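Local coordinates for protein separin (Saccharomyces cerevisiae, PDB 5U1T) that cleaves the SCC1 subunit of cohesin at the onset of anaphase as a caspase-like cysteine protease, so that chromosomes can segregate, at residues I1408-M1414 against G1549-T1554; I1415-G1420 against L1445-P1451; E1482-C1486 against T1516-G1520; S1561-S1565 against I1587-K1593. One frame throughout, in Å; residues are numbered along the deposited sequence.

Overall arrangement
All four contacts lie in the protease part of the chain and three reach one six-stranded mixed sheet. Contacts 1 and 2 divide strand 1412-1416 between them; their centres are about 19 Å apart, and Met1414 O lies 2.9 Å from Val1446 N, a probable hydrogen bond. Contact 4 uses strand 1585-1589, the last of that sheet, with its centre about 16 Å from that of contact 1, and meets it where Gly1549 CA packs on Ser1561 OG. Contact 3 joins helices 1480-1483 and 1513-1519 beside the sheet and touches contact 4 through Leu1518 and Tyr1588. Contact 2 does not touch the probable catalytic Cys1497, whose side chain is about 11 Å from that of Pro1418.

Contact 1 (I1408-M1414 against G1549-T1554); sequences IEDNISM and GFRCNT
Phe1550 reaches from the loop after helix 1534-1548 to three apolar side chains of 1408-1414. Its CG stands opposite the backbone N (chi1 -164°), which carries the ring across the gap although CB does not face the partner segment. Beyond CB and CG, CD1 meets Ile1408 CD1 at 3.3 Å, and CE1 lies 3.9 Å from Ile1408 CG1. Further out, CZ is 3.9 Å from Met1414 CE, which sits in the ring plane, and 4.3 Å from Ile1412 CD1. All three partners are therefore met along the ring's edge, while Ile1436 and Leu1465 also touch the phenylalanine. An alanine here would remove the ring and is likely to leave the ends of Ile1408, Ile1412 and Met1414 without their shared apolar partner. At the outer end Thr1554 OG1 lies 3.6 Å from Glu1409 CG, and the two side chains cross at about a right angle. No hydrogen bond links the segments. Just before the phenylalanine, Gly1549, with phi 102°, is the C-prime residue of a Schellman motif, in which Phe1550 N pairs with Phe1545 O; the ring thus follows directly on a classic helix C-terminus.

Contact 2 (I1415-G1420 against L1445-P1451); sequences ILNPNG and LVMNEKP
Leu1416 and Met1447 lie side by side and point the same way from neighbouring parallel strands. Both place CG opposite the backbone N (chi1 -175° in the leucine), which brings Leu1416 CB within 3.9 Å of Met1447 CG. The methionine then bends at chi3, 85°, and its SD remains 3.9 Å from Leu1416 CD2; helix 1423-1436 covers this face through Phe1429 and Lys1430. Ile1415 and Val1446 occupy the other face, where Met1459 touches both. The backbone evidence for the pairing is two nearly straight bonds, Leu1416 N to Val1446 O at 2.7 Å and Asn1448 N to Leu1416 O at 3.1 Å. Past the strand ends the prolines take over: Pro1418 CB packs at 3.6 Å on Pro1451 CD, and Tyr1477 touches both rings. Lys1450 runs extended past Pro1418 O, with CG 3.4 Å from that oxygen, then turns at chi4 so that NZ makes a weak hydrogen bond of 3.4 Å to Asn1419 OD1. Asn1419 also packs on a polar side chain of another protein chain. Asn1417 turns its OD1 to the backbone N of Leu1422, at the approach to helix 1423-1436. This is the parallel pairing of a beta-alpha-beta unit. Its chemistry implies that backbone bonds and apolar side chains hold the strands together, whereas the weak lysine-asparagine bond probably adds less.

Contact 3 (E1482-C1486 against T1516-G1520); sequences EIKKC and TYLLG
Ile1483, in helix 1480-1483, meets two consecutive residues of helix 1513-1519 with separate branches. CG2 approaches Thr1516 O at 3.8 Å, while CD1 lies 4.1 Å from Tyr1517 CE1. The division follows from chi1 of -72°, which sets CG1, and CD1 beyond it, beside the backbone N and sends CG2 to the opposite side from that nitrogen. The tyrosine OH is held by the carbonyl of Gly1473. The carbonyl oxygen of Ile1483 comes 3.3 Å from Gly1520 CA, and a CB there would probably crowd this oxygen, consistent with a glycine. Next, Lys1484 extends over Thr1516, with CE 3.6 Å from CG2 of the threonine; its methylene chain does the packing, and NZ has a long, weak ion pair with Asp1084. The turn from Ile1483 to Cys1486 is type I, and it brings Cys1486 CB to 3.7 Å from Gly1520 O. No hydrogen bond crosses directly, but Lys1085 NZ bonds both Lys1484 O and Leu1519 O. The chemistry implies that van der Waals packing, much of it of carbon against backbone oxygen, is supplemented by one lysine from helix 1075-1088, which would probably offset the negative potential of the two carbonyls it joins.

Contact 4 (S1561-S1565 against I1587-K1593); sequences SLSVS and IYGLPIK
Ile1592 O accepts the hydrogen bond of Val1564 N at 2.7 Å, with an N-H...O angle of 151°. The same oxygen also receives a CA-H...O contact from Ser1563 CA, at 3.2 Å. Strand 1592-1594 thereby meets the chain exactly where helix 1564-1571 begins. Ser1563 is the N-cap, and its OG bonds the backbone N of Tyr1566. Val1564 and Ile1587 meet tip to tip, with CG1 of the valine 3.7 Å from CD1 of the isoleucine. On another side Val1564 CB lies 3.8 Å from Ile1592 CG1; this isoleucine has chi1 of 74°, which holds CG1 between its own backbone N and carbonyl carbon. Leu1526 of strand 1524-1528 backs both Val1564 and Ile1587. Ser1565 OG touches Pro1591 CB at 3.5 Å and makes a weak hydrogen bond to Ile1382 O. Lys1593, partly exposed, lies along the chain before the helix, bent at chi3 (73°), with CD 3.3 Å from Ser1561 O and CG 3.9 Å from Leu1562 O. A serine in place of Lys1593 would probably leave the backbone of Ser1561 and Leu1562 without the aliphatic cover that the methylenes now supply. The arrangement is that of an N-capped helix start packed against strand 1585-1589, antiparallel to 1524-1528 and also bonded by backbone to Arg1384, and the short strand that follows it.

Contact 1 (I1408-M1414 against G1549-T1554)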
loop_
_atom_site.group_PDB
_atom_site.type_symbol
_atom_site.label_atom_id
_atom_site.label_comp_id
_atom_site.label_asym_id
_atom_site.label_seq_id
_atom_site.Cartn_x
_atom_site.Cartn_y
_atom_site.Cartn_z
ATOM N N ILE A 1408 -44.855 -5.804 -39.506
ATOM C CA ILE A 1408 -45.424 -4.749 -38.714
ATOM C C ILE A 1408 -46.817 -5.201 -38.277
ATOM O O ILE A 1408 -47.592 -4.443 -37.707
ATOM C CB ILE A 1408 -45.444 -3.466 -39.556
ATOM C CG1 ILE A 1408 -45.893 -2.240 -38.770
ATOM C CG2 ILE A 1408 -46.268 -3.681 -40.835
ATOM C CD1 ILE A 1408 -46.161 -1.053 -39.695
ATOM N N GLU A 1409 -47.117 -6.472 -38.523
ATOM C CA GLU A 1409 -48.469 -6.976 -38.326
ATOM C C GLU A 1409 -48.738 -7.460 -36.913
ATOM O O GLU A 1409 -49.870 -7.818 -36.605
ATOM C CB GLU A 1409 -48.764 -8.105 -39.314
ATOM C CG GLU A 1409 -48.827 -7.657 -40.775
ATOM C CD GLU A 1409 -49.050 -8.809 -41.756
ATOM O OE1 GLU A 1409 -48.967 -9.990 -41.318
ATOM O OE2 GLU A 1409 -49.297 -8.548 -42.959
ATOM N N ASP A 1410 -47.706 -7.468 -36.066
ATOM C CA ASP A 1410 -47.853 -7.770 -34.634
ATOM C C ASP A 1410 -46.572 -7.565 -33.819
ATOM O O ASP A 1410 -45.491 -7.334 -34.365
ATOM C CB ASP A 1410 -48.340 -9.205 -34.427
ATOM C CG ASP A 1410 -47.562 -10.217 -35.251
ATOM O OD1 ASP A 1410 -46.314 -10.118 -35.312
ATOM O OD2 ASP A 1410 -48.209 -11.114 -35.841
ATOM N N ASN A 1411 -46.717 -7.670 -32.504
ATOM C CA ASN A 1411 -45.604 -7.554 -31.573
ATOM C C ASN A 1411 -44.787 -6.278 -31.711
ATOM O O ASN A 1411 -43.557 -6.326 -31.722
ATOM C CB ASN A 1411 -44.674 -8.756 -31.712
ATOM C CG ASN A 1411 -44.905 -9.788 -30.635
ATOM O OD1 ASN A 1411 -45.338 -10.901 -30.920
ATOM N ND2 ASN A 1411 -44.628 -9.419 -29.382
ATOM N N ILE A 1412 -45.469 -5.140 -31.799
ATOM C CA ILE A 1412 -44.786 -3.852 -31.840
ATOM C C ILE A 1412 -44.959 -3.077 -30.507
ATOM O O ILE A 1412 -46.060 -2.997 -29.955
ATOM C CB ILE A 1412 -45.275 -3.024 -33.062
ATOM C CG1 ILE A 1412 -46.765 -2.719 -32.970
ATOM C CG2 ILE A 1412 -44.945 -3.730 -34.358
ATOM C CD1 ILE A 1412 -47.069 -1.352 -32.480
ATOM N N SER A 1413 -43.852 -2.543 -29.987
ATOM C CA SER A 1413 -43.832 -1.833 -28.697
ATOM C C SER A 1413 -43.786 -0.325 -28.885
ATOM O O SER A 1413 -43.189 0.171 -29.841
ATOM C CB SER A 1413 -42.626 -2.257 -27.845
ATOM O OG SER A 1413 -42.588 -3.652 -27.620
ATOM N N MET A 1414 -44.402 0.403 -27.964
ATOM C CA MET A 1414 -44.342 1.851 -28.003
ATOM C C MET A 1414 -44.385 2.451 -26.627
ATOM O O MET A 1414 -44.987 1.902 -25.705
ATOM C CB MET A 1414 -45.475 2.414 -28.833
ATOM C CG MET A 1414 -46.661 1.508 -28.885
ATOM S SD MET A 1414 -47.661 1.901 -30.315
ATOM C CE MET A 1414 -46.357 2.283 -31.478
ATOM N N GLY A 1549 -45.325 3.864 -43.905
ATOM C CA GLY A 1549 -46.485 3.004 -43.910
ATOM C C GLY A 1549 -46.932 2.556 -42.545
ATOM O O GLY A 1549 -47.780 1.688 -42.416
ATOM N N PHE A 1550 -46.366 3.157 -41.514
ATOM C CA PHE A 1550 -46.711 2.789 -40.162
ATOM C C PHE A 1550 -48.112 3.203 -39.831
ATOM O O PHE A 1550 -48.354 4.305 -39.357
ATOM C CB PHE A 1550 -45.768 3.430 -39.168
ATOM C CG PHE A 1550 -45.827 2.812 -37.818
ATOM C CD1 PHE A 1550 -45.672 1.456 -37.671
ATOM C CD2 PHE A 1550 -46.051 3.579 -36.703
ATOM C CE1 PHE A 1550 -45.732 0.875 -36.434
ATOM C CE2 PHE A 1550 -46.111 3.007 -35.462
ATOM C CZ PHE A 1550 -45.954 1.653 -35.331
ATOM N N ARG A 1551 -49.034 2.293 -40.085
ATOM C CA ARG A 1551 -50.441 2.511 -39.815
ATOM C C ARG A 1551 -51.085 1.232 -39.300
ATOM O O ARG A 1551 -50.409 0.260 -38.998
ATOM C CB ARG A 1551 -51.147 3.008 -41.074
ATOM C CG ARG A 1551 -51.365 4.509 -41.100
ATOM C CD ARG A 1551 -51.273 5.082 -42.510
ATOM N NE ARG A 1551 -51.947 4.248 -43.502
ATOM C CZ ARG A 1551 -52.953 4.652 -44.273
ATOM N NH1 ARG A 1551 -53.421 5.889 -44.179
ATOM N NH2 ARG A 1551 -53.495 3.812 -45.145
ATOM N N CYS A 1552 -52.403 1.226 -39.196
ATOM C CA CYS A 1552 -53.082 0.048 -38.701
ATOM C C CYS A 1552 -53.645 -0.824 -39.806
ATOM O O CYS A 1552 -54.069 -1.941 -39.545
ATOM C CB CYS A 1552 -54.167 0.442 -37.718
ATOM S SG CYS A 1552 -53.505 1.204 -36.226
ATOM N N ASN A 1553 -53.645 -0.331 -41.040
ATOM C CA ASN A 1553 -54.166 -1.123 -42.149
ATOM C C ASN A 1553 -53.061 -1.695 -43.019
ATOM O O ASN A 1553 -53.018 -1.446 -44.216
ATOM C CB ASN A 1553 -55.145 -0.320 -42.998
ATOM C CG ASN A 1553 -54.518 0.913 -43.592
ATOM O OD1 ASN A 1553 -53.948 0.876 -44.676
ATOM N ND2 ASN A 1553 -54.627 2.020 -42.884
ATOM N N THR A 1554 -52.188 -2.477 -42.398
ATOM C CA THR A 1554 -51.058 -3.123 -43.060
ATOM C C THR A 1554 -51.385 -3.746 -44.415
ATOM O O THR A 1554 -50.850 -4.790 -44.774
ATOM C CB THR A 1554 -50.457 -4.212 -42.159
ATOM O OG1 THR A 1554 -51.205 -5.421 -42.308
ATOM C CG2 THR A 1554 -50.527 -3.786 -40.725
#

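Contact 2 (I1415-G1420 against L1445-P1451)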
loop_
_atom_site.group_PDB
_atom_site.type_symbol
_atom_site.label_atom_id
_atom_site.label_comp_id
_atom_site.label_asym_id
_atom_site.label_seq_id
_atom_site.Cartn_x
_atom_site.Cartn_y
_atom_site.Cartn_z
ATOM N N ILE A 1415 -43.724 3.592 -26.502
ATOM C CA ILE A 1415 -43.680 4.345 -25.264
ATOM C C ILE A 1415 -43.992 5.796 -25.620
ATOM O O ILE A 1415 -43.423 6.338 -26.560
ATOM C CB ILE A 1415 -42.310 4.205 -24.577
ATOM C CG1 ILE A 1415 -42.021 2.729 -24.295
ATOM C CG2 ILE A 1415 -42.249 5.032 -23.312
ATOM C CD1 ILE A 1415 -40.660 2.459 -23.753
ATOM N N LEU A 1416 -44.918 6.418 -24.902
ATOM C CA LEU A 1416 -45.360 7.759 -25.265
ATOM C C LEU A 1416 -45.438 8.679 -24.056
ATOM O O LEU A 1416 -46.234 8.438 -23.156
ATOM C CB LEU A 1416 -46.720 7.689 -25.954
ATOM C CG LEU A 1416 -47.260 9.002 -26.510
ATOM C CD1 LEU A 1416 -46.229 9.620 -27.432
ATOM C CD2 LEU A 1416 -48.571 8.767 -27.250
ATOM N N ASN A 1417 -44.609 9.723 -24.034
ATOM C CA ASN A 1417 -44.631 10.721 -22.960
ATOM C C ASN A 1417 -44.448 10.064 -21.588
ATOM O O ASN A 1417 -45.285 10.223 -20.701
ATOM C CB ASN A 1417 -45.951 11.519 -23.023
ATOM C CG ASN A 1417 -46.018 12.672 -22.023
ATOM O OD1 ASN A 1417 -45.003 13.147 -21.533
ATOM N ND2 ASN A 1417 -47.231 13.129 -21.733
ATOM N N PRO A 1418 -43.330 9.335 -21.398
ATOM C CA PRO A 1418 -43.159 8.507 -20.198
ATOM C C PRO A 1418 -43.039 9.336 -18.937
ATOM O O PRO A 1418 -42.734 8.792 -17.886
ATOM C CB PRO A 1418 -41.839 7.759 -20.456
ATOM C CG PRO A 1418 -41.422 8.106 -21.854
ATOM C CD PRO A 1418 -42.087 9.400 -22.184
ATOM N N ASN A 1419 -43.274 10.635 -19.034
ATOM C CA ASN A 1419 -42.973 11.524 -17.933
ATOM C C ASN A 1419 -43.940 12.696 -17.874
ATOM O O ASN A 1419 -43.722 13.646 -17.123
ATOM C CB ASN A 1419 -41.533 12.018 -18.063
ATOM C CG ASN A 1419 -40.968 12.552 -16.760
ATOM O OD1 ASN A 1419 -40.399 11.801 -15.949
ATOM N ND2 ASN A 1419 -41.099 13.861 -16.558
ATOM N N GLY A 1420 -45.010 12.624 -18.663
ATOM C CA GLY A 1420 -46.060 13.628 -18.635
ATOM C C GLY A 1420 -45.565 15.053 -18.804
ATOM O O GLY A 1420 -46.167 15.982 -18.275
ATOM N N LEU A 1445 -48.175 -0.755 -25.134
ATOM C CA LEU A 1445 -48.047 0.693 -25.124
ATOM C C LEU A 1445 -47.857 1.176 -23.705
ATOM O O LEU A 1445 -48.577 0.753 -22.819
ATOM C CB LEU A 1445 -49.281 1.350 -25.727
ATOM C CG LEU A 1445 -49.520 2.820 -25.386
ATOM C CD1 LEU A 1445 -48.441 3.704 -25.982
ATOM C CD2 LEU A 1445 -50.869 3.235 -25.916
ATOM N N VAL A 1446 -46.893 2.055 -23.476
ATOM C CA VAL A 1446 -46.760 2.687 -22.170
ATOM C C VAL A 1446 -46.910 4.196 -22.330
ATOM O O VAL A 1446 -46.170 4.807 -23.097
ATOM C CB VAL A 1446 -45.417 2.358 -21.522
ATOM C CG1 VAL A 1446 -45.202 3.221 -20.300
ATOM C CG2 VAL A 1446 -45.353 0.881 -21.187
ATOM N N MET A 1447 -47.859 4.799 -21.614
ATOM C CA MET A 1447 -48.203 6.198 -21.863
ATOM C C MET A 1447 -48.489 7.034 -20.605
ATOM O O MET A 1447 -49.238 6.613 -19.715
ATOM C CB MET A 1447 -49.404 6.266 -22.800
ATOM C CG MET A 1447 -49.616 7.630 -23.391
ATOM S SD MET A 1447 -51.074 7.695 -24.425
ATOM C CE MET A 1447 -52.349 8.009 -23.204
ATOM N N ASN A 1448 -47.890 8.227 -20.562
ATOM C CA ASN A 1448 -47.945 9.126 -19.403
ATOM C C ASN A 1448 -47.512 8.389 -18.149
ATOM O O ASN A 1448 -47.889 8.739 -17.035
ATOM C CB ASN A 1448 -49.345 9.721 -19.218
ATOM C CG ASN A 1448 -49.366 10.851 -18.199
ATOM O OD1 ASN A 1448 -48.312 11.336 -17.761
ATOM N ND2 ASN A 1448 -50.565 11.270 -17.808
ATOM N N GLU A 1449 -46.679 7.377 -18.352
ATOM C CA GLU A 1449 -46.350 6.419 -17.312
ATOM C C GLU A 1449 -44.874 6.046 -17.397
ATOM O O GLU A 1449 -44.411 5.607 -18.445
ATOM C CB GLU A 1449 -47.242 5.179 -17.460
ATOM C CG GLU A 1449 -47.077 4.114 -16.383
ATOM C CD GLU A 1449 -47.958 2.893 -16.639
ATOM O OE1 GLU A 1449 -48.309 2.650 -17.825
ATOM O OE2 GLU A 1449 -48.309 2.190 -15.654
ATOM N N LYS A 1450 -44.136 6.240 -16.309
ATOM C CA LYS A 1450 -42.734 5.827 -16.263
ATOM C C LYS A 1450 -42.613 4.316 -16.443
ATOM O O LYS A 1450 -43.130 3.553 -15.626
ATOM C CB LYS A 1450 -42.077 6.245 -14.946
ATOM C CG LYS A 1450 -41.957 7.740 -14.763
ATOM C CD LYS A 1450 -41.225 8.072 -13.477
ATOM C CE LYS A 1450 -40.969 9.568 -13.371
ATOM N NZ LYS A 1450 -42.239 10.352 -13.477
ATOM N N PRO A 1451 -41.936 3.878 -17.521
ATOM C CA PRO A 1451 -41.757 2.439 -17.736
ATOM C C PRO A 1451 -40.666 1.880 -16.829
ATOM O O PRO A 1451 -39.664 2.553 -16.624
ATOM C CB PRO A 1451 -41.360 2.354 -19.211
ATOM C CG PRO A 1451 -40.675 3.658 -19.489
ATOM C CD PRO A 1451 -41.359 4.682 -18.619
#

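Contact 3 (E1482-C1486 against T1516-G1520)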
loop_
_atom_site.group_PDB
_atom_site.type_symbol
_atom_site.label_atom_id
_atom_site.label_comp_id
_atom_site.label_asym_id
_atom_site.label_seq_id
_atom_site.Cartn_x
_atom_site.Cartn_y
_atom_site.Cartn_z
ATOM N N GLU A 1482 -27.475 -3.317 -19.456
ATOM C CA GLU A 1482 -28.374 -4.403 -19.798
ATOM C C GLU A 1482 -28.758 -4.393 -21.278
ATOM O O GLU A 1482 -28.949 -5.456 -21.881
ATOM C CB GLU A 1482 -29.631 -4.341 -18.928
ATOM C CG GLU A 1482 -29.832 -5.564 -18.034
ATOM C CD GLU A 1482 -28.715 -5.747 -17.013
ATOM O OE1 GLU A 1482 -28.168 -4.744 -16.495
ATOM O OE2 GLU A 1482 -28.384 -6.919 -16.734
ATOM N N ILE A 1483 -28.893 -3.209 -21.871
ATOM C CA ILE A 1483 -29.115 -3.155 -23.308
ATOM C C ILE A 1483 -27.930 -3.850 -23.975
ATOM O O ILE A 1483 -28.112 -4.687 -24.870
ATOM C CB ILE A 1483 -29.255 -1.716 -23.828
ATOM C CG1 ILE A 1483 -30.584 -1.117 -23.388
ATOM C CG2 ILE A 1483 -29.179 -1.701 -25.328
ATOM C CD1 ILE A 1483 -30.570 0.374 -23.372
ATOM N N LYS A 1484 -26.729 -3.537 -23.478
ATOM C CA LYS A 1484 -25.475 -4.051 -24.031
ATOM C C LYS A 1484 -25.307 -5.557 -23.865
ATOM O O LYS A 1484 -24.503 -6.177 -24.568
ATOM C CB LYS A 1484 -24.275 -3.331 -23.402
ATOM C CG LYS A 1484 -24.130 -1.895 -23.873
ATOM C CD LYS A 1484 -22.882 -1.216 -23.340
ATOM C CE LYS A 1484 -22.949 0.265 -23.625
ATOM N NZ LYS A 1484 -21.957 1.042 -22.863
ATOM N N LYS A 1485 -26.054 -6.149 -22.938
ATOM C CA LYS A 1485 -25.940 -7.578 -22.710
ATOM C C LYS A 1485 -26.766 -8.326 -23.727
ATOM O O LYS A 1485 -26.486 -9.487 -24.019
ATOM C CB LYS A 1485 -26.361 -7.948 -21.289
ATOM C CG LYS A 1485 -25.387 -7.448 -20.252
ATOM C CD LYS A 1485 -25.731 -7.918 -18.857
ATOM C CE LYS A 1485 -24.861 -7.215 -17.819
ATOM N NZ LYS A 1485 -25.082 -7.765 -16.453
ATOM N N CYS A 1486 -27.770 -7.649 -24.285
ATOM C CA CYS A 1486 -28.630 -8.249 -25.303
ATOM C C CYS A 1486 -27.835 -8.630 -26.536
ATOM O O CYS A 1486 -26.686 -8.211 -26.708
ATOM C CB CYS A 1486 -29.752 -7.296 -25.711
ATOM S SG CYS A 1486 -30.685 -6.643 -24.344
ATOM N N THR A 1516 -24.871 2.081 -27.848
ATOM C CA THR A 1516 -25.299 1.007 -26.983
ATOM C C THR A 1516 -26.307 0.114 -27.676
ATOM O O THR A 1516 -26.208 -1.089 -27.586
ATOM C CB THR A 1516 -25.801 1.495 -25.626
ATOM O OG1 THR A 1516 -27.174 1.830 -25.723
ATOM C CG2 THR A 1516 -25.050 2.689 -25.199
ATOM N N TYR A 1517 -27.256 0.689 -28.389
ATOM C CA TYR A 1517 -28.223 -0.122 -29.085
ATOM C C TYR A 1517 -27.520 -0.968 -30.099
ATOM O O TYR A 1517 -27.772 -2.144 -30.197
ATOM C CB TYR A 1517 -29.273 0.716 -29.762
ATOM C CG TYR A 1517 -30.381 1.147 -28.860
ATOM C CD1 TYR A 1517 -30.132 1.949 -27.782
ATOM C CD2 TYR A 1517 -31.676 0.767 -29.094
ATOM C CE1 TYR A 1517 -31.142 2.363 -26.956
ATOM C CE2 TYR A 1517 -32.691 1.173 -28.268
ATOM C CZ TYR A 1517 -32.412 1.972 -27.202
ATOM O OH TYR A 1517 -33.408 2.380 -26.370
ATOM N N LEU A 1518 -26.626 -0.377 -30.862
ATOM C CA LEU A 1518 -25.932 -1.165 -31.870
ATOM C C LEU A 1518 -25.296 -2.379 -31.221
ATOM O O LEU A 1518 -25.343 -3.483 -31.761
ATOM C CB LEU A 1518 -24.882 -0.321 -32.585
ATOM C CG LEU A 1518 -25.460 0.646 -33.614
ATOM C CD1 LEU A 1518 -24.388 1.560 -34.210
ATOM C CD2 LEU A 1518 -26.138 -0.163 -34.687
ATOM N N LEU A 1519 -24.727 -2.167 -30.040
ATOM C CA LEU A 1519 -24.045 -3.236 -29.329
ATOM C C LEU A 1519 -25.027 -4.252 -28.738
ATOM O O LEU A 1519 -24.668 -5.401 -28.496
ATOM C CB LEU A 1519 -23.153 -2.658 -28.233
ATOM C CG LEU A 1519 -21.911 -1.941 -28.754
ATOM C CD1 LEU A 1519 -21.108 -1.383 -27.595
ATOM C CD2 LEU A 1519 -21.076 -2.905 -29.580
ATOM N N GLY A 1520 -26.265 -3.828 -28.514
ATOM C CA GLY A 1520 -27.321 -4.746 -28.122
ATOM C C GLY A 1520 -27.843 -5.578 -29.283
ATOM O O GLY A 1520 -28.700 -6.445 -29.105
#

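Contact 4 (S1561-S1565 against I1587-K1593)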
loop_
_atom_site.group_PDB
_atom_site.type_symbol
_atom_site.label_atom_id
_atom_site.label_comp_id
_atom_site.label_asym_id
_atom_site.label_seq_id
_atom_site.Cartn_x
_atom_site.Cartn_y
_atom_site.Cartn_z
ATOM N N SER A 1561 -44.532 1.427 -49.891
ATOM C CA SER A 1561 -44.040 2.335 -48.856
ATOM C C SER A 1561 -42.567 2.662 -49.049
ATOM O O SER A 1561 -41.872 2.006 -49.825
ATOM C CB SER A 1561 -44.262 1.738 -47.472
ATOM O OG SER A 1561 -45.641 1.499 -47.292
ATOM N N LEU A 1562 -42.106 3.689 -48.343
ATOM C CA LEU A 1562 -40.695 4.072 -48.383
ATOM C C LEU A 1562 -39.885 3.341 -47.311
ATOM O O LEU A 1562 -40.395 2.991 -46.242
ATOM C CB LEU A 1562 -40.531 5.592 -48.208
ATOM C CG LEU A 1562 -41.163 6.524 -49.247
ATOM C CD1 LEU A 1562 -40.934 7.998 -48.936
ATOM C CD2 LEU A 1562 -40.626 6.192 -50.612
ATOM N N SER A 1563 -38.613 3.114 -47.624
ATOM C CA SER A 1563 -37.619 2.672 -46.652
ATOM C C SER A 1563 -37.403 3.736 -45.577
ATOM O O SER A 1563 -37.709 4.901 -45.797
ATOM C CB SER A 1563 -36.297 2.367 -47.356
ATOM O OG SER A 1563 -35.681 3.560 -47.827
ATOM N N VAL A 1564 -36.848 3.347 -44.429
ATOM C CA VAL A 1564 -36.606 4.292 -43.339
ATOM C C VAL A 1564 -35.687 5.410 -43.830
ATOM O O VAL A 1564 -35.760 6.540 -43.353
ATOM C CB VAL A 1564 -35.990 3.592 -42.073
ATOM C CG1 VAL A 1564 -34.486 3.351 -42.235
ATOM C CG2 VAL A 1564 -36.253 4.406 -40.817
ATOM N N SER A 1565 -34.845 5.098 -44.809
ATOM C CA SER A 1565 -33.898 6.063 -45.337
ATOM C C SER A 1565 -34.571 7.139 -46.172
ATOM O O SER A 1565 -34.546 8.319 -45.809
ATOM C CB SER A 1565 -32.838 5.351 -46.167
ATOM O OG SER A 1565 -31.980 4.606 -45.326
ATOM N N ILE A 1587 -29.900 8.048 -38.803
ATOM C CA ILE A 1587 -30.071 6.597 -38.702
ATOM C C ILE A 1587 -28.742 5.840 -38.646
ATOM O O ILE A 1587 -27.835 6.127 -39.418
ATOM C CB ILE A 1587 -30.836 6.021 -39.896
ATOM C CG1 ILE A 1587 -32.141 6.764 -40.154
ATOM C CG2 ILE A 1587 -31.109 4.552 -39.690
ATOM C CD1 ILE A 1587 -32.708 6.489 -41.556
ATOM N N TYR A 1588 -28.623 4.867 -37.750
ATOM C CA TYR A 1588 -27.488 3.948 -37.779
ATOM C C TYR A 1588 -27.981 2.521 -38.059
ATOM O O TYR A 1588 -29.077 2.148 -37.621
ATOM C CB TYR A 1588 -26.701 3.997 -36.466
ATOM C CG TYR A 1588 -25.723 5.151 -36.337
ATOM C CD1 TYR A 1588 -26.164 6.423 -36.018
ATOM C CD2 TYR A 1588 -24.356 4.958 -36.503
ATOM C CE1 TYR A 1588 -25.283 7.469 -35.872
ATOM C CE2 TYR A 1588 -23.469 6.001 -36.365
ATOM C CZ TYR A 1588 -23.940 7.258 -36.054
ATOM O OH TYR A 1588 -23.077 8.320 -35.915
ATOM N N GLY A 1589 -27.190 1.734 -38.793
ATOM C CA GLY A 1589 -27.548 0.359 -39.097
ATOM C C GLY A 1589 -27.970 0.155 -40.543
ATOM O O GLY A 1589 -27.402 0.762 -41.455
ATOM N N LEU A 1590 -28.973 -0.694 -40.755
ATOM C CA LEU A 1590 -29.441 -1.024 -42.103
ATOM C C LEU A 1590 -30.781 -0.365 -42.452
ATOM O O LEU A 1590 -31.630 -0.180 -41.591
ATOM C CB LEU A 1590 -29.563 -2.545 -42.251
ATOM C CG LEU A 1590 -28.309 -3.327 -41.859
ATOM C CD1 LEU A 1590 -28.449 -4.802 -42.210
ATOM C CD2 LEU A 1590 -27.087 -2.713 -42.522
ATOM N N PRO A 1591 -30.988 -0.020 -43.730
ATOM C CA PRO A 1591 -32.292 0.563 -44.050
ATOM C C PRO A 1591 -33.414 -0.493 -43.963
ATOM O O PRO A 1591 -33.245 -1.651 -44.369
ATOM C CB PRO A 1591 -32.098 1.078 -45.473
ATOM C CG PRO A 1591 -31.058 0.185 -46.047
ATOM C CD PRO A 1591 -30.134 -0.159 -44.922
ATOM N N ILE A 1592 -34.548 -0.105 -43.392
ATOM C CA ILE A 1592 -35.654 -1.034 -43.270
ATOM C C ILE A 1592 -36.856 -0.527 -44.057
ATOM O O ILE A 1592 -36.992 0.676 -44.288
ATOM C CB ILE A 1592 -36.051 -1.261 -41.792
ATOM C CG1 ILE A 1592 -36.787 -0.040 -41.229
ATOM C CG2 ILE A 1592 -34.821 -1.586 -40.967
ATOM C CD1 ILE A 1592 -37.519 -0.296 -39.935
ATOM N N LYS A 1593 -37.708 -1.452 -44.489
ATOM C CA LYS A 1593 -39.009 -1.107 -45.061
ATOM C C LYS A 1593 -40.074 -1.968 -44.388
ATOM O O LYS A 1593 -39.833 -3.130 -44.053
ATOM C CB LYS A 1593 -39.014 -1.297 -46.582
ATOM C CG LYS A 1593 -40.248 -0.728 -47.259
ATOM C CD LYS A 1593 -40.072 -0.597 -48.758
ATOM C CE LYS A 1593 -40.110 -1.939 -49.464
ATOM N NZ LYS A 1593 -39.741 -1.770 -50.911
#